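Side-chain contacts in prolyl-ACP dehydrogenase (Oscillatoria sp., PDB 4IRN), which oxidises the prolyl group borne by an acyl carrier protein in anatoxin-a biosynthesis, with FAD as its cofactor: residues E277-F282 against F398-S403; A349-S354 against A411-L416; M355-I360 against E404-V409. All coordinates share one frame; numbering follows the deposited sequence.

All three contacts lie in the helical C-terminal domain of the acyl-CoA dehydrogenase fold. Contacts 2 and 3 join the same helices, 350-375 and 403-414, and their centres are about 9 Å apart; because the helices run roughly antiparallel, contact 3 is nested along the chain inside the loop that contact 2 closes. Contact 1 pins the loop before helix 403-414 to helix 268-282, its centre about 8 Å from that of contact 3 and about 13 Å from that of contact 2, and its segments alternate with those of both. The set thus runs from the FAD pocket, which contacts 1 and 3 touch, to the C-terminus, while contacts 2 and 3 also meet a third subunit.

Contact 1: E277-F282 against F398-S403. With FAD (flavin-adenine dinucleotide), chain I.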
# COMPACT_ATOMS: atom_id res chain seq x y z
N GLU A 277 -23.58 4.40 -16.04
CA GLU A 277 -22.51 4.64 -17.01
C GLU A 277 -22.11 6.14 -16.97
O GLU A 277 -20.94 6.46 -16.77
CB GLU A 277 -22.97 4.28 -18.42
CG GLU A 277 -22.35 3.02 -18.98
CD GLU A 277 -23.03 2.58 -20.26
OE1 GLU A 277 -24.01 1.80 -20.18
OE2 GLU A 277 -22.59 3.03 -21.34
N TRP A 278 -23.11 7.04 -17.09
CA TRP A 278 -22.89 8.49 -17.08
C TRP A 278 -22.48 8.99 -15.71
O TRP A 278 -21.61 9.86 -15.62
CB TRP A 278 -24.15 9.24 -17.57
CG TRP A 278 -24.46 9.00 -19.02
CD1 TRP A 278 -25.40 8.14 -19.52
CD2 TRP A 278 -23.79 9.56 -20.16
NE1 TRP A 278 -25.36 8.15 -20.89
CE2 TRP A 278 -24.39 9.01 -21.31
CE3 TRP A 278 -22.74 10.47 -20.31
CZ2 TRP A 278 -23.97 9.35 -22.60
CZ3 TRP A 278 -22.34 10.83 -21.59
CH2 TRP A 278 -22.96 10.27 -22.72
N GLU A 279 -23.10 8.44 -14.65
CA GLU A 279 -22.81 8.84 -13.27
C GLU A 279 -21.38 8.51 -12.87
O GLU A 279 -20.60 9.42 -12.63
CB GLU A 279 -23.82 8.22 -12.30
CG GLU A 279 -23.99 8.99 -11.00
CD GLU A 279 -24.94 8.33 -10.01
OE1 GLU A 279 -26.00 7.82 -10.44
OE2 GLU A 279 -24.62 8.33 -8.80
N ARG A 280 -21.03 7.21 -12.86
CA ARG A 280 -19.70 6.72 -12.48
C ARG A 280 -18.56 7.38 -13.25
O ARG A 280 -17.55 7.75 -12.64
CB ARG A 280 -19.61 5.18 -12.59
CG ARG A 280 -20.39 4.47 -11.51
CD ARG A 280 -20.54 3.00 -11.81
NE ARG A 280 -21.36 2.33 -10.80
CZ ARG A 280 -21.58 1.02 -10.75
NH1 ARG A 280 -21.03 0.22 -11.65
NH2 ARG A 280 -22.33 0.51 -9.79
N GLY A 281 -18.74 7.54 -14.55
CA GLY A 281 -17.73 8.12 -15.41
C GLY A 281 -17.57 9.63 -15.37
O GLY A 281 -16.49 10.13 -15.68
N PHE A 282 -18.65 10.38 -15.02
CA PHE A 282 -18.61 11.84 -15.07
C PHE A 282 -18.87 12.64 -13.79
O PHE A 282 -18.60 13.85 -13.79
CB PHE A 282 -19.40 12.36 -16.28
CG PHE A 282 -18.96 11.70 -17.56
CD1 PHE A 282 -17.74 12.03 -18.15
CD2 PHE A 282 -19.71 10.69 -18.15
CE1 PHE A 282 -17.31 11.38 -19.29
CE2 PHE A 282 -19.27 10.05 -19.30
CZ PHE A 282 -18.07 10.40 -19.86
N PHE A 398 -18.79 6.27 -1.65
CA PHE A 398 -20.13 5.74 -1.35
C PHE A 398 -21.18 6.04 -2.42
O PHE A 398 -21.92 5.12 -2.79
CB PHE A 398 -20.58 6.16 0.05
CG PHE A 398 -19.56 5.82 1.11
CD1 PHE A 398 -19.30 4.49 1.44
CD2 PHE A 398 -18.81 6.81 1.72
CE1 PHE A 398 -18.34 4.17 2.39
CE2 PHE A 398 -17.84 6.49 2.67
CZ PHE A 398 -17.61 5.17 2.99
N TYR A 399 -21.23 7.29 -2.95
CA TYR A 399 -22.17 7.58 -4.03
C TYR A 399 -21.65 7.01 -5.34
O TYR A 399 -20.44 6.80 -5.47
CB TYR A 399 -22.57 9.07 -4.12
CG TYR A 399 -21.47 10.04 -4.47
CD1 TYR A 399 -21.03 10.17 -5.78
CD2 TYR A 399 -20.99 10.94 -3.53
CE1 TYR A 399 -20.05 11.11 -6.12
CE2 TYR A 399 -20.03 11.90 -3.86
CZ TYR A 399 -19.56 11.97 -5.16
OH TYR A 399 -18.61 12.90 -5.47
N SER A 400 -22.57 6.68 -6.27
CA SER A 400 -22.31 6.03 -7.58
C SER A 400 -21.84 4.58 -7.40
O SER A 400 -21.41 3.94 -8.36
CB SER A 400 -21.32 6.84 -8.42
OG SER A 400 -21.69 8.21 -8.53
N GLY A 401 -21.94 4.07 -6.17
CA GLY A 401 -21.51 2.73 -5.79
C GLY A 401 -20.24 2.74 -4.97
O GLY A 401 -19.39 3.62 -5.17
N THR A 402 -20.10 1.78 -4.05
CA THR A 402 -18.92 1.65 -3.18
C THR A 402 -17.74 1.09 -3.98
O THR A 402 -17.96 0.47 -5.02
CB THR A 402 -19.19 0.77 -1.96
OG1 THR A 402 -19.45 -0.56 -2.38
CG2 THR A 402 -20.32 1.29 -1.07
N SER A 403 -16.50 1.27 -3.46
CA SER A 403 -15.27 0.78 -4.09
C SER A 403 -15.33 -0.74 -4.32
O SER A 403 -14.93 -1.21 -5.39
CB SER A 403 -14.06 1.17 -3.25
OG SER A 403 -13.93 2.58 -3.19
PA FAD I . -24.41 -1.40 1.62
O1A FAD I . -24.85 -1.51 0.22
O2A FAD I . -25.36 -1.64 2.79
O5B FAD I . -23.24 -2.43 1.89
C5B FAD I . -22.56 -2.43 3.16
C4B FAD I . -21.10 -2.67 2.90
O4B FAD I . -20.91 -4.01 2.44
C3B FAD I . -20.45 -1.72 1.89
O3B FAD I . -19.41 -1.00 2.53
C2B FAD I . -19.94 -2.62 0.75
O2B FAD I . -18.55 -2.41 0.55
C1B FAD I . -20.14 -4.05 1.25
N9A FAD I . -20.79 -4.94 0.29
C8A FAD I . -22.13 -5.01 0.01
N7A FAD I . -22.43 -5.86 -0.94
C5A FAD I . -21.21 -6.38 -1.32
C6A FAD I . -20.83 -7.34 -2.30
N6A FAD I . -21.70 -7.96 -3.10
N1A FAD I . -19.52 -7.63 -2.43
C2A FAD I . -18.65 -7.01 -1.63
N3A FAD I . -18.88 -6.12 -0.67
C4A FAD I . -20.18 -5.83 -0.56
N1 FAD I . -28.69 6.75 -3.92
C2 FAD I . -29.72 7.11 -4.77
O2 FAD I . -30.47 6.26 -5.24
N3 FAD I . -29.92 8.45 -5.10
C4 FAD I . -29.18 9.51 -4.64
O4 FAD I . -29.46 10.65 -4.99
C4X FAD I . -28.10 9.14 -3.72
N5 FAD I . -27.36 10.10 -3.21
C5X FAD I . -26.38 9.73 -2.29
C6 FAD I . -25.59 10.75 -1.74
C7 FAD I . -24.57 10.46 -0.83
C7M FAD I . -23.68 11.56 -0.33
C8 FAD I . -24.35 9.12 -0.44
C8M FAD I . -23.27 8.74 0.53
C9 FAD I . -25.15 8.11 -0.98
C9A FAD I . -26.15 8.39 -1.90
N10 FAD I . -26.97 7.38 -2.48
C10 FAD I . -27.93 7.71 -3.40
C1' FAD I . -26.83 5.98 -2.01
C2' FAD I . -25.47 5.44 -2.39
O2' FAD I . -25.42 5.07 -3.77
C3' FAD I . -25.07 4.28 -1.48
O3' FAD I . -23.95 4.67 -0.68
C4' FAD I . -24.75 2.97 -2.21
O4' FAD I . -25.89 2.55 -2.96
C5' FAD I . -24.24 1.88 -1.28
O5' FAD I . -25.27 1.46 -0.38
P FAD I . -24.97 1.37 1.20
O1P FAD I . -24.13 2.50 1.66
O2P FAD I . -26.40 1.22 1.64
O3P FAD I . -24.05 0.17 1.72
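Arg280 and Glu279 of helix 268-282 both bind Ser400, which sits in a type II beta turn from Phe398 to Gly401, within the FAD-binding loop of this acyl-CoA dehydrogenase fold. The Arg280 side chain can be followed outward. Its CB packs toward helix 350-375, and chi1 of -72° sets CG opposite the carbonyl carbon, so that the extended chain runs past the turn. CG lies 4.0 Å from Ser400 CB and CD is 3.7 Å from Ser400 O. NE then donates to Ser400 O at 2.9 Å; the donor lies nearly in line with the carbonyl (C=O...N 161°), but the bond is bent at the hydrogen (N-H...O 142°), with Ser400 O tilted out of the guanidinium plane. Beyond it NH1 is bonded to Ser354 OG, so the guanidinium ties the turn to helix 350-375 as well.

The Ser400 hydroxyl turns to the preceding helix residue, Glu279. Ser400 OG donates to Glu279 OE2 at 2.9 Å, meeting OE2 on its anti side and clearly out of the carboxylate plane. The Glu279 chain is extended beyond CG, which lays CG, CD and OE2 alongside Ser400 OG, OE2 nearest. One residue is therefore gripped through backbone and side chain by two neighbouring residues of a single helix turn.

What this fixes is a piece of the cofactor site. Tyr399 places its CB 4.1 Å from C8 of the flavin dimethylbenzene ring and stacks on Phe122, while Phe398 also packs on Gly376 of the second subunit. From the ribityl chain, FAD O3' donates a hydrogen bond to Phe398 O at 3.0 Å.

Contact 2: A349-S354 against A411-L416; sequences ALLEAS and AKFLGL
Phe413 of helix 403-414 reaches across to Leu350 and Leu351, joining the last helix of the acyl-CoA dehydrogenase fold to the first turn of helix 350-375. The CH-pi evidence is direct: Leu351 CB stands 3.9 Å from the ring centroid and 12° from the ring normal, hence squarely over one face.

Apolar contacts continue round the ring. Leu350 comes in at the edge, in the ring plane, with CD2 3.8 Å from Phe413 CZ, the side chains crossing at about a right angle. Leu351 instead runs alongside in the opposite sense, and its CD1 meets Phe413 CB at 3.8 Å. Its chi1 of 168° puts CG anti to the backbone N, and the chi2 rotation then turns CD1 toward the base of the aromatic side chain.

Hydrogen bonds act within each segment. Helix 403-414 ends in a Schellman motif: Gly415, with positive phi, lets Leu416 N return to Ala411 O and Gly415 N to Lys412 O, both at 3.1 Å; the terminal carboxylate bonds Lys314 of the third subunit. In the other helix, Leu350 O accepts from Ser354 N at 3.1 Å and, from the opposite face of its carbonyl plane, from Ser354 OG at 2.7 Å.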
# COMPACT_ATOMS: atom_id res chain seq x y z
N ALA A 349 -19.92 1.84 -22.06
CA ALA A 349 -18.73 1.97 -21.25
C ALA A 349 -18.94 1.80 -19.73
O ALA A 349 -18.35 2.55 -18.95
CB ALA A 349 -18.03 3.29 -21.55
N LEU A 350 -19.71 0.77 -19.30
CA LEU A 350 -19.95 0.51 -17.88
C LEU A 350 -18.68 0.03 -17.16
O LEU A 350 -18.45 0.43 -16.02
CB LEU A 350 -21.12 -0.45 -17.66
CG LEU A 350 -21.64 -0.62 -16.22
CD1 LEU A 350 -22.51 0.55 -15.79
CD2 LEU A 350 -22.43 -1.88 -16.09
N LEU A 351 -17.86 -0.79 -17.82
CA LEU A 351 -16.59 -1.26 -17.27
C LEU A 351 -15.63 -0.08 -17.08
O LEU A 351 -15.02 0.03 -16.03
CB LEU A 351 -15.96 -2.33 -18.20
CG LEU A 351 -14.49 -2.74 -17.95
CD1 LEU A 351 -14.32 -3.46 -16.62
CD2 LEU A 351 -13.97 -3.58 -19.09
N GLU A 352 -15.51 0.79 -18.10
CA GLU A 352 -14.63 1.95 -18.08
C GLU A 352 -15.06 3.01 -17.08
O GLU A 352 -14.21 3.64 -16.46
CB GLU A 352 -14.44 2.53 -19.49
CG GLU A 352 -13.60 1.64 -20.40
CD GLU A 352 -14.26 0.40 -20.99
OE1 GLU A 352 -15.50 0.28 -20.93
OE2 GLU A 352 -13.51 -0.44 -21.54
N ALA A 353 -16.38 3.18 -16.89
CA ALA A 353 -16.96 4.13 -15.94
C ALA A 353 -16.72 3.65 -14.51
O ALA A 353 -16.45 4.47 -13.63
CB ALA A 353 -18.45 4.29 -16.19
N SER A 354 -16.79 2.32 -14.29
CA SER A 354 -16.57 1.68 -12.99
C SER A 354 -15.12 1.79 -12.58
O SER A 354 -14.84 2.07 -11.42
CB SER A 354 -17.03 0.23 -13.02
OG SER A 354 -18.42 0.15 -13.31
N ALA A 411 -14.78 -7.42 -12.01
CA ALA A 411 -14.56 -8.87 -11.97
C ALA A 411 -15.54 -9.63 -12.88
O ALA A 411 -15.12 -10.56 -13.57
CB ALA A 411 -14.66 -9.38 -10.54
N LYS A 412 -16.83 -9.21 -12.92
CA LYS A 412 -17.88 -9.82 -13.75
C LYS A 412 -17.57 -9.61 -15.23
O LYS A 412 -17.69 -10.56 -15.99
CB LYS A 412 -19.28 -9.27 -13.41
CG LYS A 412 -19.73 -9.52 -11.98
CD LYS A 412 -20.47 -10.82 -11.80
CE LYS A 412 -20.75 -11.12 -10.34
NZ LYS A 412 -21.41 -12.44 -10.18
N PHE A 413 -17.12 -8.39 -15.61
CA PHE A 413 -16.72 -8.06 -16.99
C PHE A 413 -15.51 -8.88 -17.45
O PHE A 413 -15.38 -9.15 -18.64
CB PHE A 413 -16.42 -6.56 -17.13
CG PHE A 413 -17.65 -5.72 -17.37
CD1 PHE A 413 -18.22 -5.66 -18.63
CD2 PHE A 413 -18.22 -4.99 -16.34
CE1 PHE A 413 -19.37 -4.89 -18.85
CE2 PHE A 413 -19.36 -4.22 -16.56
CZ PHE A 413 -19.93 -4.18 -17.81
N LEU A 414 -14.64 -9.29 -16.50
CA LEU A 414 -13.45 -10.10 -16.77
C LEU A 414 -13.83 -11.56 -17.01
O LEU A 414 -13.06 -12.30 -17.62
CB LEU A 414 -12.43 -9.98 -15.63
CG LEU A 414 -11.73 -8.62 -15.47
CD1 LEU A 414 -10.86 -8.60 -14.21
CD2 LEU A 414 -10.89 -8.28 -16.68
N GLY A 415 -15.02 -11.96 -16.56
CA GLY A 415 -15.56 -13.30 -16.73
C GLY A 415 -15.70 -14.11 -15.46
O GLY A 415 -16.17 -15.25 -15.50
N LEU A 416 -15.29 -13.54 -14.32
CA LEU A 416 -15.33 -14.21 -13.02
C LEU A 416 -16.74 -14.24 -12.39
O LEU A 416 -17.00 -15.09 -11.51
CB LEU A 416 -14.31 -13.55 -12.06
CG LEU A 416 -12.89 -13.30 -12.60
CD1 LEU A 416 -12.17 -12.29 -11.74
CD2 LEU A 416 -12.10 -14.60 -12.74
OXT LEU A 416 -17.59 -13.40 -12.76

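Contact 3: M355-I360 against E404-V409. With FAD (flavin-adenine dinucleotide), chain I.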
# COMPACT_ATOMS: atom_id res chain seq x y z
N MET A 355 -14.19 1.59 -13.55
CA MET A 355 -12.74 1.71 -13.34
C MET A 355 -12.37 3.15 -13.00
O MET A 355 -11.54 3.38 -12.11
CB MET A 355 -11.97 1.25 -14.59
CG MET A 355 -12.00 -0.24 -14.80
SD MET A 355 -11.06 -0.77 -16.25
CE MET A 355 -9.48 -0.84 -15.57
N ALA A 356 -13.01 4.13 -13.69
CA ALA A 356 -12.81 5.56 -13.48
C ALA A 356 -13.27 5.96 -12.08
O ALA A 356 -12.50 6.58 -11.34
CB ALA A 356 -13.55 6.36 -14.54
N ASN A 357 -14.49 5.57 -11.70
CA ASN A 357 -15.07 5.86 -10.40
C ASN A 357 -14.23 5.28 -9.27
O ASN A 357 -13.93 5.98 -8.30
CB ASN A 357 -16.49 5.35 -10.33
CG ASN A 357 -17.31 6.06 -9.30
OD1 ASN A 357 -17.42 5.62 -8.16
ND2 ASN A 357 -17.89 7.18 -9.68
N LEU A 358 -13.83 4.01 -9.40
CA LEU A 358 -13.03 3.30 -8.41
C LEU A 358 -11.66 3.96 -8.23
O LEU A 358 -11.25 4.23 -7.10
CB LEU A 358 -12.90 1.79 -8.76
CG LEU A 358 -11.88 0.92 -7.99
CD1 LEU A 358 -12.30 0.68 -6.56
CD2 LEU A 358 -11.70 -0.41 -8.66
N TYR A 359 -10.97 4.27 -9.35
CA TYR A 359 -9.66 4.91 -9.31
C TYR A 359 -9.71 6.35 -8.76
O TYR A 359 -8.99 6.63 -7.81
CB TYR A 359 -8.92 4.86 -10.66
CG TYR A 359 -7.50 5.36 -10.54
CD1 TYR A 359 -6.48 4.50 -10.13
CD2 TYR A 359 -7.20 6.71 -10.69
CE1 TYR A 359 -5.19 4.97 -9.89
CE2 TYR A 359 -5.92 7.19 -10.43
CZ TYR A 359 -4.91 6.32 -10.05
OH TYR A 359 -3.63 6.76 -9.86
N ILE A 360 -10.48 7.23 -9.39
CA ILE A 360 -10.59 8.65 -9.04
C ILE A 360 -11.02 8.92 -7.60
O ILE A 360 -10.45 9.79 -6.97
CB ILE A 360 -11.36 9.48 -10.11
CG1 ILE A 360 -10.73 9.27 -11.51
CG2 ILE A 360 -11.43 10.97 -9.72
CD1 ILE A 360 -11.49 9.78 -12.69
N GLU A 404 -15.90 -1.48 -3.35
CA GLU A 404 -16.09 -2.93 -3.37
C GLU A 404 -17.03 -3.36 -4.50
O GLU A 404 -16.75 -4.35 -5.17
CB GLU A 404 -16.61 -3.43 -2.01
CG GLU A 404 -15.64 -3.24 -0.85
CD GLU A 404 -15.47 -1.83 -0.32
OE1 GLU A 404 -16.48 -1.13 -0.13
OE2 GLU A 404 -14.30 -1.43 -0.08
N ILE A 405 -18.13 -2.61 -4.71
CA ILE A 405 -19.12 -2.85 -5.76
C ILE A 405 -18.51 -2.73 -7.14
O ILE A 405 -18.74 -3.61 -7.96
CB ILE A 405 -20.39 -1.97 -5.56
CG1 ILE A 405 -21.29 -2.55 -4.45
CG2 ILE A 405 -21.20 -1.70 -6.85
CD1 ILE A 405 -21.51 -4.11 -4.46
N GLN A 406 -17.71 -1.67 -7.36
CA GLN A 406 -17.01 -1.42 -8.64
C GLN A 406 -16.10 -2.60 -8.95
O GLN A 406 -16.11 -3.09 -10.07
CB GLN A 406 -16.16 -0.13 -8.58
CG GLN A 406 -16.79 1.06 -7.86
CD GLN A 406 -17.76 1.89 -8.67
OE1 GLN A 406 -17.88 1.77 -9.89
NE2 GLN A 406 -18.32 2.89 -8.02
N ARG A 407 -15.32 -3.07 -7.93
CA ARG A 407 -14.41 -4.21 -8.03
C ARG A 407 -15.18 -5.46 -8.46
O ARG A 407 -14.72 -6.17 -9.34
CB ARG A 407 -13.71 -4.45 -6.69
CG ARG A 407 -12.73 -3.35 -6.30
CD ARG A 407 -12.11 -3.59 -4.95
NE ARG A 407 -11.43 -2.41 -4.44
CZ ARG A 407 -10.20 -2.04 -4.79
NH1 ARG A 407 -9.51 -2.76 -5.67
NH2 ARG A 407 -9.65 -0.95 -4.27
N VAL A 408 -16.39 -5.68 -7.86
CA VAL A 408 -17.27 -6.81 -8.19
C VAL A 408 -17.75 -6.67 -9.66
O VAL A 408 -17.71 -7.66 -10.39
CB VAL A 408 -18.45 -6.94 -7.18
CG1 VAL A 408 -19.52 -7.90 -7.67
CG2 VAL A 408 -17.94 -7.36 -5.80
N VAL A 409 -18.15 -5.44 -10.08
CA VAL A 409 -18.59 -5.14 -11.45
C VAL A 409 -17.45 -5.43 -12.45
O VAL A 409 -17.68 -6.12 -13.44
CB VAL A 409 -19.15 -3.70 -11.56
CG1 VAL A 409 -19.39 -3.29 -13.02
CG2 VAL A 409 -20.44 -3.54 -10.75
PA FAD I . -24.41 -1.40 1.62
O1A FAD I . -24.85 -1.51 0.22
O2A FAD I . -25.36 -1.64 2.79
O5B FAD I . -23.24 -2.43 1.89
C5B FAD I . -22.56 -2.43 3.16
C4B FAD I . -21.10 -2.67 2.90
O4B FAD I . -20.91 -4.01 2.44
C3B FAD I . -20.45 -1.72 1.89
O3B FAD I . -19.41 -1.00 2.53
C2B FAD I . -19.94 -2.62 0.75
O2B FAD I . -18.55 -2.41 0.55
C1B FAD I . -20.14 -4.05 1.25
N9A FAD I . -20.79 -4.94 0.29
C8A FAD I . -22.13 -5.01 0.01
N7A FAD I . -22.43 -5.86 -0.94
C5A FAD I . -21.21 -6.38 -1.32
C6A FAD I . -20.83 -7.34 -2.30
N6A FAD I . -21.70 -7.96 -3.10
N1A FAD I . -19.52 -7.63 -2.43
C2A FAD I . -18.65 -7.01 -1.63
N3A FAD I . -18.88 -6.12 -0.67
C4A FAD I . -20.18 -5.83 -0.56
N1 FAD I . -28.69 6.75 -3.92
C2 FAD I . -29.72 7.11 -4.77
O2 FAD I . -30.47 6.26 -5.24
N3 FAD I . -29.92 8.45 -5.10
C4 FAD I . -29.18 9.51 -4.64
O4 FAD I . -29.46 10.65 -4.99
C4X FAD I . -28.10 9.14 -3.72
N5 FAD I . -27.36 10.10 -3.21
C5X FAD I . -26.38 9.73 -2.29
C6 FAD I . -25.59 10.75 -1.74
C7 FAD I . -24.57 10.46 -0.83
C7M FAD I . -23.68 11.56 -0.33
C8 FAD I . -24.35 9.12 -0.44
C8M FAD I . -23.27 8.74 0.53
C9 FAD I . -25.15 8.11 -0.98
C9A FAD I . -26.15 8.39 -1.90
N10 FAD I . -26.97 7.38 -2.48
C10 FAD I . -27.93 7.71 -3.40
C1' FAD I . -26.83 5.98 -2.01
C2' FAD I . -25.47 5.44 -2.39
O2' FAD I . -25.42 5.07 -3.77
C3' FAD I . -25.07 4.28 -1.48
O3' FAD I . -23.95 4.67 -0.68
C4' FAD I . -24.75 2.97 -2.21
O4' FAD I . -25.89 2.55 -2.96
C5' FAD I . -24.24 1.88 -1.28
O5' FAD I . -25.27 1.46 -0.38
P FAD I . -24.97 1.37 1.20
O1P FAD I . -24.13 2.50 1.66
O2P FAD I . -26.40 1.22 1.64
O3P FAD I . -24.05 0.17 1.72
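Asn357 OD1 and Gln406 NE2 approach to 2.9 Å, yet the angle is too poor for a hydrogen bond. The side chains cross at about a right angle, with their amide planes 28° apart. Their amide nitrogens find partners elsewhere: Asn357 ND2 donates to Arg280 O, and Gln406 NE2 makes weak bonds to Ser400 O and Gly401 O, which a bend at chi2 (-82°) lets it reach.

Leu358 carries the apolar part. Its CB meets Gln406 CB at 3.8 Å, and its methyl branches divide along Arg407: CD2 touches the aliphatic CG at 3.9 Å, while CD1 lies over one face of the guanidinium, toward its rim. The strongest partner of Arg407 lies across the assembly: NH1 forms a salt bridge with Glu324 of the third subunit, while NH2 has only a long, weak ion pair with Glu362.

Ile405 CD1 and Val408 CG2 line the adenine, the latter 3.7 Å from FAD N1A, and Glu404 lies beside the ribose while bridging to Lys321 of the second subunit. The axes of 355-360 and 404-409 approach to 9.3 Å, with their directions 144° apart, and form an oblique antiparallel pair in the acyl-CoA dehydrogenase C-terminal helical domain, one member walling the FAD pocket.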